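Local coordinates for DNA replication and repair protein RecF (Caldanaerobacter subterraneus subsp. tengcongensis, PDB 5Z69), which mediates recombination in the RecFOR pathway of DNA repair, binding ATP and probably single-stranded DNA, with an ATP-dependent conformational change acting as a switch, at residues Y9-I13 with A49-L53; E73-G79 with I91-V97; I200-R204 with P271-D275. All blocks are in the same frame, centred on the assembly; numbering follows the deposited sequence.

Contact 1. Residues Y9-I13 with A49-L53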
loop_
_atom_site.group_PDB
_atom_site.type_symbol
_atom_site.label_atom_id
_atom_site.label_comp_id
_atom_site.label_asym_id
_atom_site.label_seq_id
_atom_site.Cartn_x
_atom_site.Cartn_y
_atom_site.Cartn_z
ATOM N N TYR A 9 -34.519 -18.260 7.518
ATOM C CA TYR A 9 -34.967 -19.568 7.073
ATOM C C TYR A 9 -35.718 -19.402 5.746
ATOM O O TYR A 9 -36.660 -18.619 5.643
ATOM C CB TYR A 9 -35.876 -20.235 8.124
ATOM C CG TYR A 9 -36.401 -21.617 7.717
ATOM C CD1 TYR A 9 -35.628 -22.755 7.910
ATOM C CD2 TYR A 9 -37.664 -21.777 7.159
ATOM C CE1 TYR A 9 -36.091 -24.010 7.555
ATOM C CE2 TYR A 9 -38.140 -23.042 6.794
ATOM C CZ TYR A 9 -37.335 -24.148 6.985
ATOM O OH TYR A 9 -37.769 -25.408 6.642
ATOM N N LEU A 10 -35.297 -20.150 4.738
ATOM C CA LEU A 10 -35.947 -20.119 3.434
ATOM C C LEU A 10 -36.895 -21.284 3.362
ATOM O O LEU A 10 -36.455 -22.440 3.300
ATOM C CB LEU A 10 -34.905 -20.190 2.318
ATOM C CG LEU A 10 -35.447 -20.175 0.887
ATOM C CD1 LEU A 10 -36.109 -18.819 0.564
ATOM C CD2 LEU A 10 -34.343 -20.518 -0.122
ATOM N N LYS A 11 -38.194 -21.011 3.409
ATOM C CA LYS A 11 -39.171 -22.084 3.439
ATOM C C LYS A 11 -39.222 -22.755 2.092
ATOM O O LYS A 11 -39.336 -23.973 1.985
ATOM C CB LYS A 11 -40.571 -21.563 3.796
ATOM C CG LYS A 11 -40.629 -20.647 5.011
ATOM C CD LYS A 11 -42.087 -20.279 5.328
ATOM C CE LYS A 11 -42.199 -19.396 6.558
ATOM N NZ LYS A 11 -43.635 -19.091 6.817
ATOM N N GLU A 12 -39.143 -21.941 1.053
ATOM C CA GLU A 12 -39.313 -22.443 -0.282
ATOM C C GLU A 12 -38.791 -21.419 -1.265
ATOM O O GLU A 12 -38.637 -20.235 -0.934
ATOM C CB GLU A 12 -40.812 -22.748 -0.572
ATOM C CG GLU A 12 -41.626 -21.494 -0.724
ATOM C CD GLU A 12 -43.021 -21.739 -1.287
ATOM O OE1 GLU A 12 -43.795 -22.487 -0.661
ATOM O OE2 GLU A 12 -43.347 -21.181 -2.357
ATOM N N ILE A 13 -38.531 -21.868 -2.484
ATOM C CA ILE A 13 -38.193 -20.948 -3.552
ATOM C C ILE A 13 -38.888 -21.427 -4.817
ATOM O O ILE A 13 -39.075 -22.640 -5.031
ATOM C CB ILE A 13 -36.664 -20.844 -3.782
ATOM C CG1 ILE A 13 -36.309 -19.596 -4.608
ATOM C CG2 ILE A 13 -36.130 -22.104 -4.461
ATOM C CD1 ILE A 13 -34.770 -19.284 -4.656
ATOM N N ALA A 49 -29.645 -18.581 -7.421
ATOM C CA ALA A 49 -31.020 -18.103 -7.288
ATOM C C ALA A 49 -31.337 -17.751 -5.831
ATOM O O ALA A 49 -31.983 -16.744 -5.548
ATOM C CB ALA A 49 -32.002 -19.150 -7.821
ATOM N N ILE A 50 -30.878 -18.573 -4.899
ATOM C CA ILE A 50 -31.108 -18.283 -3.487
ATOM C C ILE A 50 -30.355 -17.030 -3.043
ATOM O O ILE A 50 -30.928 -16.168 -2.387
ATOM C CB ILE A 50 -30.712 -19.466 -2.609
ATOM C CG1 ILE A 50 -31.598 -20.651 -2.965
ATOM C CG2 ILE A 50 -30.869 -19.098 -1.132
ATOM C CD1 ILE A 50 -31.050 -21.989 -2.542
ATOM N N ARG A 51 -29.082 -16.911 -3.425
ATOM C CA ARG A 51 -28.268 -15.748 -3.059
ATOM C C ARG A 51 -28.772 -14.446 -3.691
ATOM O O ARG A 51 -28.588 -13.352 -3.136
ATOM C CB ARG A 51 -26.815 -16.007 -3.460
ATOM C CG ARG A 51 -25.849 -14.868 -3.169
ATOM C CD ARG A 51 -25.665 -14.599 -1.688
ATOM N NE ARG A 51 -24.556 -13.665 -1.479
ATOM C CZ ARG A 51 -24.295 -13.011 -0.350
ATOM N NH1 ARG A 51 -25.054 -13.183 0.728
ATOM N NH2 ARG A 51 -23.259 -12.177 -0.303
ATOM N N LEU A 52 -29.422 -14.563 -4.846
ATOM C CA LEU A 52 -30.061 -13.421 -5.503
ATOM C C LEU A 52 -31.071 -12.697 -4.599
ATOM O O LEU A 52 -31.195 -11.461 -4.633
ATOM C CB LEU A 52 -30.762 -13.896 -6.786
ATOM C CG LEU A 52 -31.623 -12.881 -7.551
ATOM C CD1 LEU A 52 -30.692 -11.990 -8.392
ATOM C CD2 LEU A 52 -32.667 -13.590 -8.436
ATOM N N LEU A 53 -31.821 -13.479 -3.818
ATOM C CA LEU A 53 -32.828 -12.953 -2.884
ATOM C C LEU A 53 -32.182 -12.123 -1.769
ATOM O O LEU A 53 -32.843 -11.275 -1.172
ATOM C CB LEU A 53 -33.681 -14.099 -2.268
ATOM C CG LEU A 53 -34.802 -14.791 -3.070
ATOM C CD1 LEU A 53 -34.224 -15.164 -4.321
ATOM C CD2 LEU A 53 -35.245 -16.081 -2.444
#

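Contact 2. Residues E73-G79 with I91-V97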
loop_
_atom_site.group_PDB
_atom_site.type_symbol
_atom_site.label_atom_id
_atom_site.label_comp_id
_atom_site.label_asym_id
_atom_site.label_seq_id
_atom_site.Cartn_x
_atom_site.Cartn_y
_atom_site.Cartn_z
ATOM N N GLU A 73 -37.537 -14.494 -22.397
ATOM C CA GLU A 73 -37.476 -13.034 -22.293
ATOM C C GLU A 73 -37.308 -12.490 -20.869
ATOM O O GLU A 73 -37.062 -11.293 -20.691
ATOM C CB GLU A 73 -38.730 -12.429 -22.918
ATOM C CG GLU A 73 -38.684 -12.442 -24.438
ATOM C CD GLU A 73 -39.850 -11.710 -25.056
ATOM O OE1 GLU A 73 -40.914 -11.617 -24.404
ATOM O OE2 GLU A 73 -39.691 -11.213 -26.189
ATOM N N TYR A 74 -37.474 -13.358 -19.871
ATOM C CA TYR A 74 -37.371 -12.962 -18.458
ATOM C C TYR A 74 -36.973 -14.135 -17.585
ATOM O O TYR A 74 -37.102 -15.293 -17.985
ATOM C CB TYR A 74 -38.709 -12.418 -17.918
ATOM C CG TYR A 74 -39.746 -13.516 -17.707
ATOM C CD1 TYR A 74 -40.587 -13.919 -18.748
ATOM C CD2 TYR A 74 -39.877 -14.152 -16.475
ATOM C CE1 TYR A 74 -41.543 -14.929 -18.566
ATOM C CE2 TYR A 74 -40.811 -15.147 -16.282
ATOM C CZ TYR A 74 -41.656 -15.526 -17.325
ATOM O OH TYR A 74 -42.549 -16.528 -17.101
ATOM N N PHE A 75 -36.527 -13.837 -16.372
ATOM C CA PHE A 75 -36.574 -14.850 -15.326
ATOM C C PHE A 75 -37.302 -14.296 -14.111
ATOM O O PHE A 75 -37.482 -13.081 -13.957
ATOM C CB PHE A 75 -35.183 -15.357 -14.949
ATOM C CG PHE A 75 -34.351 -14.381 -14.124
ATOM C CD1 PHE A 75 -34.584 -14.211 -12.760
ATOM C CD2 PHE A 75 -33.307 -13.684 -14.702
ATOM C CE1 PHE A 75 -33.804 -13.338 -12.001
ATOM C CE2 PHE A 75 -32.521 -12.789 -13.957
ATOM C CZ PHE A 75 -32.755 -12.620 -12.602
ATOM N N TYR A 76 -37.695 -15.198 -13.233
ATOM C CA TYR A 76 -38.443 -14.811 -12.070
ATOM C C TYR A 76 -38.097 -15.733 -10.930
ATOM O O TYR A 76 -38.099 -16.963 -11.088
ATOM C CB TYR A 76 -39.943 -14.852 -12.382
ATOM C CG TYR A 76 -40.855 -14.665 -11.179
ATOM C CD1 TYR A 76 -41.068 -13.404 -10.634
ATOM C CD2 TYR A 76 -41.496 -15.741 -10.595
ATOM C CE1 TYR A 76 -41.930 -13.222 -9.546
ATOM C CE2 TYR A 76 -42.369 -15.565 -9.502
ATOM C CZ TYR A 76 -42.584 -14.295 -9.005
ATOM O OH TYR A 76 -43.397 -14.083 -7.919
ATOM N N VAL A 77 -37.794 -15.145 -9.778
ATOM C CA VAL A 77 -37.511 -15.937 -8.579
ATOM C C VAL A 77 -38.359 -15.419 -7.432
ATOM O O VAL A 77 -38.426 -14.199 -7.220
ATOM C CB VAL A 77 -36.011 -15.890 -8.201
ATOM C CG1 VAL A 77 -35.744 -16.735 -6.959
ATOM C CG2 VAL A 77 -35.141 -16.381 -9.356
ATOM N N ARG A 78 -38.993 -16.336 -6.700
ATOM C CA ARG A 78 -39.774 -15.972 -5.511
ATOM C C ARG A 78 -39.409 -16.855 -4.342
ATOM O O ARG A 78 -39.440 -18.086 -4.425
ATOM C CB ARG A 78 -41.290 -16.084 -5.709
ATOM C CG ARG A 78 -42.027 -15.980 -4.344
ATOM C CD ARG A 78 -43.408 -16.688 -4.310
ATOM N NE ARG A 78 -44.088 -16.366 -5.531
ATOM C CZ ARG A 78 -44.671 -17.212 -6.370
ATOM N NH1 ARG A 78 -44.773 -18.517 -6.136
ATOM N NH2 ARG A 78 -45.178 -16.694 -7.464
ATOM N N GLY A 79 -39.028 -16.209 -3.246
ATOM C CA GLY A 79 -38.685 -16.923 -2.023
ATOM C C GLY A 79 -39.650 -16.541 -0.919
ATOM O O GLY A 79 -40.101 -15.386 -0.839
ATOM N N ILE A 91 -40.311 -12.516 -1.004
ATOM C CA ILE A 91 -39.344 -11.735 -1.748
ATOM C C ILE A 91 -39.365 -12.172 -3.193
ATOM O O ILE A 91 -39.081 -13.337 -3.510
ATOM C CB ILE A 91 -37.902 -11.898 -1.181
ATOM C CG1 ILE A 91 -37.852 -11.533 0.312
ATOM C CG2 ILE A 91 -36.873 -11.072 -2.015
ATOM C CD1 ILE A 91 -36.405 -11.693 0.889
ATOM N N GLU A 92 -39.697 -11.232 -4.069
ATOM C CA GLU A 92 -39.780 -11.510 -5.502
ATOM C C GLU A 92 -38.797 -10.715 -6.333
ATOM O O GLU A 92 -38.648 -9.503 -6.148
ATOM C CB GLU A 92 -41.173 -11.200 -6.021
ATOM C CG GLU A 92 -42.280 -11.967 -5.357
ATOM C CD GLU A 92 -43.607 -11.437 -5.816
ATOM O OE1 GLU A 92 -44.031 -10.413 -5.247
ATOM O OE2 GLU A 92 -44.191 -11.993 -6.788
ATOM N N PHE A 93 -38.189 -11.384 -7.304
ATOM C CA PHE A 93 -37.210 -10.740 -8.193
ATOM C C PHE A 93 -37.487 -11.181 -9.622
ATOM O O PHE A 93 -37.288 -12.350 -9.961
ATOM C CB PHE A 93 -35.792 -11.126 -7.784
ATOM C CG PHE A 93 -34.709 -10.281 -8.406
ATOM C CD1 PHE A 93 -34.457 -10.326 -9.782
ATOM C CD2 PHE A 93 -33.910 -9.472 -7.617
ATOM C CE1 PHE A 93 -33.416 -9.543 -10.360
ATOM C CE2 PHE A 93 -32.863 -8.688 -8.185
ATOM C CZ PHE A 93 -32.629 -8.730 -9.552
ATOM N N GLY A 94 -37.988 -10.258 -10.438
ATOM C CA GLY A 94 -38.266 -10.532 -11.835
ATOM C C GLY A 94 -37.351 -9.667 -12.708
ATOM O O GLY A 94 -37.178 -8.477 -12.456
ATOM N N TYR A 95 -36.735 -10.262 -13.719
ATOM C CA TYR A 95 -35.922 -9.478 -14.660
ATOM C C TYR A 95 -36.287 -9.795 -16.110
ATOM O O TYR A 95 -36.332 -10.964 -16.472
ATOM C CB TYR A 95 -34.437 -9.739 -14.449
ATOM C CG TYR A 95 -33.532 -9.110 -15.516
ATOM C CD1 TYR A 95 -33.162 -7.771 -15.448
ATOM C CD2 TYR A 95 -33.048 -9.867 -16.581
ATOM C CE1 TYR A 95 -32.334 -7.191 -16.426
ATOM C CE2 TYR A 95 -32.221 -9.302 -17.561
ATOM C CZ TYR A 95 -31.868 -7.967 -17.475
ATOM O OH TYR A 95 -31.042 -7.422 -18.439
ATOM N N LYS A 96 -36.515 -8.761 -16.923
ATOM C CA LYS A 96 -36.801 -8.923 -18.372
ATOM C C LYS A 96 -35.591 -8.517 -19.217
ATOM O O LYS A 96 -34.913 -7.551 -18.866
ATOM C CB LYS A 96 -37.974 -8.054 -18.818
ATOM C CG LYS A 96 -39.349 -8.557 -18.559
ATOM C CD LYS A 96 -40.334 -7.841 -19.490
ATOM C CE LYS A 96 -40.150 -8.258 -20.950
ATOM N NZ LYS A 96 -41.419 -8.008 -21.729
ATOM N N VAL A 97 -35.354 -9.200 -20.346
ATOM C CA VAL A 97 -34.156 -8.934 -21.169
ATOM C C VAL A 97 -34.080 -7.499 -21.677
ATOM O O VAL A 97 -32.989 -7.022 -21.992
ATOM C CB VAL A 97 -34.051 -9.874 -22.396
ATOM C CG1 VAL A 97 -33.739 -11.290 -21.966
ATOM C CG2 VAL A 97 -35.328 -9.830 -23.234
HETATM O O HOH W 1 -41.749 -8.828 -24.254
#

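Contact 3. Residues I200-R204 with P271-D275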
loop_
_atom_site.group_PDB
_atom_site.type_symbol
_atom_site.label_atom_id
_atom_site.label_comp_id
_atom_site.label_asym_id
_atom_site.label_seq_id
_atom_site.Cartn_x
_atom_site.Cartn_y
_atom_site.Cartn_z
ATOM N N ILE A 200 -16.817 7.052 4.418
ATOM C CA ILE A 200 -16.611 5.695 3.935
ATOM C C ILE A 200 -15.326 5.090 4.518
ATOM O O ILE A 200 -15.316 3.941 4.972
ATOM C CB ILE A 200 -16.587 5.700 2.394
ATOM C CG1 ILE A 200 -18.033 5.724 1.856
ATOM C CG2 ILE A 200 -15.820 4.506 1.828
ATOM C CD1 ILE A 200 -18.137 6.300 0.450
ATOM N N ILE A 201 -14.246 5.866 4.508
ATOM C CA ILE A 201 -12.994 5.403 5.101
ATOM C C ILE A 201 -13.208 5.058 6.568
ATOM O O ILE A 201 -12.778 4.003 7.040
ATOM C CB ILE A 201 -11.882 6.465 4.957
ATOM C CG1 ILE A 201 -11.364 6.459 3.522
ATOM C CG2 ILE A 201 -10.742 6.211 5.959
ATOM C CD1 ILE A 201 -10.681 7.745 3.111
ATOM N N LYS A 202 -13.918 5.928 7.281
ATOM C CA LYS A 202 -14.161 5.706 8.703
ATOM C C LYS A 202 -14.878 4.378 8.952
ATOM O O LYS A 202 -14.484 3.601 9.827
ATOM C CB LYS A 202 -14.978 6.855 9.302
ATOM C CG LYS A 202 -15.163 6.713 10.806
ATOM C CD LYS A 202 -16.540 7.142 11.279
ATOM C CE LYS A 202 -17.599 6.100 10.917
ATOM N NZ LYS A 202 -18.965 6.428 11.438
ATOM N N VAL A 203 -15.919 4.106 8.176
ATOM C CA VAL A 203 -16.659 2.876 8.380
ATOM C C VAL A 203 -15.872 1.653 7.918
ATOM O O VAL A 203 -15.913 0.596 8.566
ATOM C CB VAL A 203 -18.013 2.914 7.655
ATOM C CG1 VAL A 203 -18.691 1.537 7.725
ATOM C CG2 VAL A 203 -18.888 4.005 8.255
ATOM N N ARG A 204 -15.158 1.785 6.804
ATOM C CA ARG A 204 -14.318 0.683 6.342
ATOM C C ARG A 204 -13.301 0.301 7.409
ATOM O O ARG A 204 -13.035 -0.888 7.623
ATOM C CB ARG A 204 -13.594 1.033 5.046
ATOM C CG ARG A 204 -14.463 0.950 3.800
ATOM C CD ARG A 204 -13.639 1.247 2.554
ATOM N NE ARG A 204 -14.462 1.121 1.364
ATOM C CZ ARG A 204 -14.043 1.346 0.129
ATOM N NH1 ARG A 204 -12.786 1.724 -0.097
ATOM N NH2 ARG A 204 -14.888 1.200 -0.882
ATOM N N PRO A 271 -11.881 6.376 -2.053
ATOM C CA PRO A 271 -12.238 5.015 -1.647
ATOM C C PRO A 271 -12.196 3.994 -2.777
ATOM O O PRO A 271 -11.939 2.824 -2.509
ATOM C CB PRO A 271 -13.681 5.171 -1.126
ATOM C CG PRO A 271 -13.750 6.553 -0.616
ATOM C CD PRO A 271 -12.723 7.385 -1.381
ATOM N N HIS A 272 -12.427 4.428 -4.013
ATOM C CA HIS A 272 -12.499 3.499 -5.143
ATOM C C HIS A 272 -11.131 3.041 -5.641
ATOM O O HIS A 272 -11.050 2.284 -6.619
ATOM C CB HIS A 272 -13.268 4.134 -6.309
ATOM C CG HIS A 272 -12.611 5.367 -6.847
ATOM N ND1 HIS A 272 -12.603 6.563 -6.163
ATOM C CD2 HIS A 272 -11.915 5.581 -7.989
ATOM C CE1 HIS A 272 -11.946 7.467 -6.868
ATOM N NE2 HIS A 272 -11.523 6.898 -7.982
ATOM N N ARG A 273 -10.062 3.498 -4.986
ATOM C CA ARG A 273 -8.713 3.049 -5.343
ATOM C C ARG A 273 -8.012 2.415 -4.172
ATOM O O ARG A 273 -6.816 2.199 -4.232
ATOM C CB ARG A 273 -7.843 4.211 -5.849
ATOM C CG ARG A 273 -8.283 4.796 -7.171
ATOM C CD ARG A 273 -8.057 3.806 -8.295
ATOM N NE ARG A 273 -8.283 4.431 -9.595
ATOM C CZ ARG A 273 -7.384 5.168 -10.241
ATOM N NH2 ARG A 273 -7.715 5.689 -11.415
ATOM N N GLU A 274 -8.748 2.135 -3.099
ATOM C CA GLU A 274 -8.127 1.634 -1.873
ATOM C C GLU A 274 -7.931 0.124 -1.902
ATOM O O GLU A 274 -8.403 -0.559 -2.814
ATOM C CB GLU A 274 -8.962 2.041 -0.653
ATOM C CG GLU A 274 -9.067 3.557 -0.480
ATOM C CD GLU A 274 -9.848 3.971 0.761
ATOM O OE1 GLU A 274 -10.525 3.112 1.366
ATOM O OE2 GLU A 274 -9.781 5.163 1.137
ATOM N N ASP A 275 -7.205 -0.399 -0.919
ATOM C CA ASP A 275 -7.075 -1.839 -0.776
ATOM C C ASP A 275 -6.888 -2.135 0.688
ATOM O O ASP A 275 -6.787 -1.206 1.485
ATOM C CB ASP A 275 -5.906 -2.361 -1.611
ATOM C CG ASP A 275 -5.914 -3.871 -1.761
ATOM O OD1 ASP A 275 -6.904 -4.506 -1.356
ATOM O OD2 ASP A 275 -4.926 -4.428 -2.291
#

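Contact 1. Residues Y9-I13 with A49-L53
In the ATP-binding head of this ABC-type ATPase, the helix that follows the P-loop packs against an antiparallel sheet: Ala49, Ile50 and Leu53 on helix 43-55 meet Leu10 and Ile13 on strand 9-16. The short axes pass 10.5 Å apart at an angle of 120°, so the helix runs slantwise over the strand and two strand residues supply all the contact from that side. They are three positions apart, yet both direct their side chains toward the helix. Between them Lys11 adopts a helical backbone conformation, and Lys11 and Glu12 both hydrogen-bond to the backbone of Leu80 on strand 74-83, a pattern consistent with a classic beta bulge that resets the alternation of the strand.

Ile13 has the larger share of the contact on the strand side. Its CG1 branch leaves opposite the backbone N (chi1 -164°) and continues extended, which carries CD1 to the helix surface. There Ile13 CD1 touches three residues: Ile50 CG1 at 3.8 Å, Leu53 CD2 at 3.9 Å and Ala49 CB at 4.2 Å. The Leu10 and Leu53 side chains cross at about a right angle.

No hydrogen bond joins the two segments; the side chains that meet are all apolar and buried, though Ile13 CD1 also lies against the carbonyl oxygen Ala49 O. Phe346 of strand 345-349 touches both Leu10 and Ile50, placing this packing between the antiparallel sheet and the mixed sheet of the nucleotide-binding fold. Ala49 lies about 10 Å, side chain to nearest ligand atoms, from the bound ATP analogue, so the contact lies near the nucleotide site without lining it. Leu10 divides its branches between two helix residues: Leu10 CD2 lies 3.9 Å from Ile50 CG2 and Leu10 CD1 4.2 Å from Leu53 CD2.

Contact 2. Residues E73-G79 with I91-V97
Phe75 meets Phe93 and Tyr95 on one face of a beta hairpin, while Tyr76 reaches Glu92 on the other. Strands 74-83 and 86-96 run antiparallel, with Phe75-Tyr95, Val77-Phe93 and Gly79-Ile91 as hydrogen-bonded pairs, each joined by two backbone bonds.

The Phe75 ring leaves between its backbone N and carbonyl carbon (chi1 74°), a setting that tips it across to the partner strand. Tyr95 CB then sits over one face of the Phe75 ring, 4.0 Å from its centroid, in a CH-pi contact. The Tyr95 ring itself is inclined to that of Phe75 by 36°. Against Phe93 the arrangement differs: the two rings are almost parallel but meet rim to rim, neither over the other's face, with Phe75 CE1 3.8 Å from Phe93 CD1. Together the three rings form an aromatic cluster.

On the opposite face, Tyr76 OH donates a short bond of 2.5 Å to Glu92 OE2, which accepts through its anti lone pair. The carboxylate oxygen lies at the edge of the tyrosine ring and in its plane, but the carboxylate as a whole stands nearly upright to it, at 83°. Arg78 NH2 may donate to the same hydroxyl, a doubtful bond because Arg78 has two conformers. Toward the strand ends, a water joins Glu73 OE1 (2.9 Å) and Lys96 NZ (2.7 Å), bridging charges too far apart for a direct salt bridge.

Strands 9-16 and 101-105 flank the hairpin in the sheet. Helix 43-55 packs on the aromatic face, where Leu52 touches Phe75, Val77 and Phe93, and Phe18 adds an edge-to-face ring contact with Phe75.

Contact 3. Residues I200-R204 with P271-D275
Arg204 is the polar arm that helix 186-222 extends to Pro271 and Glu274, in the loop leading into strand 275-280. From CB the chain leaves opposite the carbonyl carbon (chi1 -78°) and runs straight from CG to NE. Arg204 CD passes Glu274 OE1 at 3.8 Å. CZ lies over Pro271 CB, and beyond it Arg204 NH1 carries two bonds across the contact. One runs from Arg204 NH1 to Pro271 O at 2.8 Å, with the acceptor in the guanidinium plane; the other is a salt bridge to Glu274 OE1 at 3.0 Å, in which NH1 approaches from above the carboxylate plane. Outside the two segments, Arg204 NE bonds to Tyr155 OH and Arg204 NH2 forms a salt bridge with Asp145, while Glu274 OE1 also bonds to Tyr231 OH and Glu274 OE2 to Ser234 OG. With all three guanidinium nitrogens engaged, rotation of the group is well fixed.

Apolar atoms pack against one face of the guanidinium: Ile200 CG2 and Pro271 CB both lie on that side, and they touch each other at 3.7 Å. Ile201 presses CG1 close to Glu274 OE2, at 3.1 Å, a tight approach of a hydrocarbon to this buried oxygen. The charges of Arg204 and Glu274 thus probably stabilise one another away from solvent. Arg273, between Pro271 and Glu274, makes a cation-pi contact with Tyr283 of the second subunit.

Around this junction pack helix 137-151, with Leu144 touching Arg204, helix 153-177, with Tyr162 touching both Ile200 and Pro271, and helix 243-256, which meets Ile201 through Ile246 and Leu250.

In the fold
From the N terminus, contact 1 closes first, bringing helix 43-55 back to the opening strand 9-16 after the chain has passed through the P-loop. Contact 2 follows directly as a hairpin, the next strand pair after that helix. The two share a sheet, since strands 9-16 and 74-83 are neighbours, and they touch: Leu53 CD1 lies 3.4 Å from Val77 CG1. Contact 3 opens much later and spans 66 residues, joining helix 186-222 to the loop before strand 275-280. Its centre is about 31 Å from that of contact 1, across the chain's centre, in the helical part. The three close in series; none nests or crosses.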